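Side-chain contact in hydroxynitrile lyase (Passiflora edulis, PDB 5Y02), which probably acts as a lyase on cyanohydrins, a homodimer of the dimeric alpha+beta barrel family that binds (R)-mandelonitrile in a pocket: residues F69-V72 with A73-L76. Sequence-based numbering, arbitrary orientation.
Sequences FHSV and ADFL
Ser-71 caps the N-terminus of helix 72-79 through Asp-74, where strand 63-69 of the stress-responsive (dimeric alpha+beta) A/B barrel domain turns into the helix, and the buried rings of Phe-69 and Phe-75 meet beside the cap. OG of Ser-71, held between the backbone N and the carbonyl carbon (chi1 63°), accepts from Asp-74 N at 3.1 Å and donates to Asp-74 OD2 at 2.8 Å. This second bond reaches the carboxylate from above its plane, and the same OD2 lies 3.3 Å from His-70 CD2, at the edge of the imidazole. Behind the cap, Phe-75 N donates to Ser-71 O (3.0 Å), an i to i+4 backbone bond at the start of the helix. The two phenyl groups form a T-shaped pair, planes at 84°, in which the edge of Phe-75 points into the face of Phe-69. A chi1 of 176° in Phe-75 carries its CD1 over the middle of that ring, 3.6 Å from Phe-69 CE1. An alanine in place of Phe-69 would remove the face that receives this edge and is likely to leave the Phe-75 ring less firmly oriented. Further out, Phe-69 meets the ring of Phe-78, while Phe-75 meets those of His-9 and Phe-79; all three line the mandelonitrile pocket. Toward the second subunit, Val-72 packs on its Leu-50 and Leu-76 on its Val-54, with Val-72 CG1 3.7 Å from Leu-76 CD1.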
ATOM      1  N   PHE A  69       0.002  -4.386  12.547  1.00 20.08           N
ATOM      2  CA  PHE A  69      -0.181  -4.209  13.976  1.00 21.13           C
ATOM      3  C   PHE A  69      -1.332  -5.075  14.471  1.00 23.16           C
ATOM      4  O   PHE A  69      -2.317  -5.267  13.767  1.00 22.41           O
ATOM      5  CB  PHE A  69      -0.434  -2.741  14.291  1.00 20.08           C
ATOM      6  CG  PHE A  69       0.719  -1.880  13.944  1.00 19.77           C
ATOM      7  CD1 PHE A  69       0.904  -1.437  12.629  1.00 19.62           C
ATOM      8  CD2 PHE A  69       1.666  -1.536  14.913  1.00 20.29           C
ATOM      9  CE1 PHE A  69       2.012  -0.664  12.295  1.00 19.68           C
ATOM     10  CE2 PHE A  69       2.762  -0.766  14.575  1.00 20.38           C
ATOM     11  CZ  PHE A  69       2.931  -0.318  13.269  1.00 20.59           C
ATOM     12  N   HIS A  70      -1.196  -5.580  15.698  1.00 25.53           N
ATOM     13  CA  HIS A  70      -2.205  -6.464  16.318  1.00 27.63           C
ATOM     14  C   HIS A  70      -3.564  -5.760  16.508  1.00 25.91           C
ATOM     15  O   HIS A  70      -4.620  -6.386  16.411  1.00 26.80           O
ATOM     16  CB  HIS A  70      -1.646  -6.993  17.662  1.00 32.04           C
ATOM     17  CG  HIS A  70      -2.610  -7.819  18.457  1.00 38.27           C
ATOM     18  ND1 HIS A  70      -3.057  -9.056  18.037  1.00 42.67           N
ATOM     19  CD2 HIS A  70      -3.190  -7.601  19.665  1.00 41.81           C
ATOM     20  CE1 HIS A  70      -3.887  -9.554  18.938  1.00 42.40           C
ATOM     21  NE2 HIS A  70      -3.986  -8.691  19.935  1.00 42.53           N
ATOM     22  N   SER A  71      -3.532  -4.454  16.743  1.00 23.90           N
ATOM     23  CA  SER A  71      -4.736  -3.674  16.972  1.00 23.88           C
ATOM     24  C   SER A  71      -4.438  -2.203  16.762  1.00 23.29           C
ATOM     25  O   SER A  71      -3.264  -1.805  16.720  1.00 21.64           O
ATOM     26  CB  SER A  71      -5.209  -3.878  18.410  1.00 23.38           C
ATOM     27  OG  SER A  71      -4.227  -3.397  19.296  1.00 23.79           O
ATOM     28  N   VAL A  72      -5.490  -1.398  16.651  1.00 23.12           N
ATOM     29  CA  VAL A  72      -5.341   0.058  16.653  1.00 24.96           C
ATOM     30  C   VAL A  72      -4.673   0.577  17.928  1.00 23.97           C
ATOM     31  O   VAL A  72      -3.831   1.467  17.852  1.00 24.77           O
ATOM     32  CB  VAL A  72      -6.689   0.789  16.412  1.00 24.85           C
ATOM     33  CG1 VAL A  72      -6.630   2.265  16.817  1.00 26.05           C
ATOM     34  CG2 VAL A  72      -7.063   0.687  14.956  1.00 25.65           C
ATOM     35  N   ALA A  73      -5.038   0.027  19.088  1.00 24.33           N
ATOM     36  CA  ALA A  73      -4.383   0.375  20.364  1.00 24.62           C
ATOM     37  C   ALA A  73      -2.870   0.223  20.283  1.00 22.76           C
ATOM     38  O   ALA A  73      -2.119   1.111  20.694  1.00 22.61           O
ATOM     39  CB  ALA A  73      -4.925  -0.484  21.504  1.00 26.12           C
ATOM     40  N   ASP A  74      -2.431  -0.908  19.745  1.00 22.46           N
ATOM     41  CA  ASP A  74      -1.009  -1.187  19.607  1.00 24.09           C
ATOM     42  C   ASP A  74      -0.350  -0.231  18.611  1.00 22.33           C
ATOM     43  O   ASP A  74       0.738   0.261  18.878  1.00 21.35           O
ATOM     44  CB  ASP A  74      -0.765  -2.636  19.192  1.00 25.74           C
ATOM     45  CG  ASP A  74      -1.068  -3.624  20.312  1.00 28.83           C
ATOM     46  OD1 ASP A  74      -0.570  -3.419  21.428  1.00 31.65           O
ATOM     47  OD2 ASP A  74      -1.813  -4.599  20.073  1.00 31.86           O
ATOM     48  N   PHE A  75      -1.030   0.065  17.503  1.00 20.44           N
ATOM     49  CA  PHE A  75      -0.510   1.055  16.558  1.00 21.00           C
ATOM     50  C   PHE A  75      -0.273   2.417  17.213  1.00 19.87           C
ATOM     51  O   PHE A  75       0.790   3.023  17.050  1.00 20.43           O
ATOM     52  CB  PHE A  75      -1.424   1.227  15.331  1.00 21.07           C
ATOM     53  CG  PHE A  75      -0.940   2.302  14.407  1.00 20.26           C
ATOM     54  CD1 PHE A  75       0.191   2.096  13.641  1.00 20.40           C
ATOM     55  CD2 PHE A  75      -1.539   3.542  14.388  1.00 21.54           C
ATOM     56  CE1 PHE A  75       0.680   3.088  12.796  1.00 20.41           C
ATOM     57  CE2 PHE A  75      -1.054   4.550  13.561  1.00 21.48           C
ATOM     58  CZ  PHE A  75       0.064   4.323  12.776  1.00 21.61           C
ATOM     59  N   LEU A  76      -1.266   2.892  17.946  1.00 19.56           N
ATOM     60  CA  LEU A  76      -1.192   4.195  18.575  1.00 21.46           C
ATOM     61  C   LEU A  76      -0.154   4.249  19.706  1.00 23.04           C
ATOM     62  O   LEU A  76       0.556   5.245  19.849  1.00 24.26           O
ATOM     63  CB  LEU A  76      -2.578   4.624  19.047  1.00 22.76           C
ATOM     64  CG  LEU A  76      -3.558   4.943  17.914  1.00 22.28           C
ATOM     65  CD1 LEU A  76      -4.976   5.111  18.435  1.00 22.76           C
ATOM     66  CD2 LEU A  76      -3.126   6.198  17.158  1.00 23.72           C
TER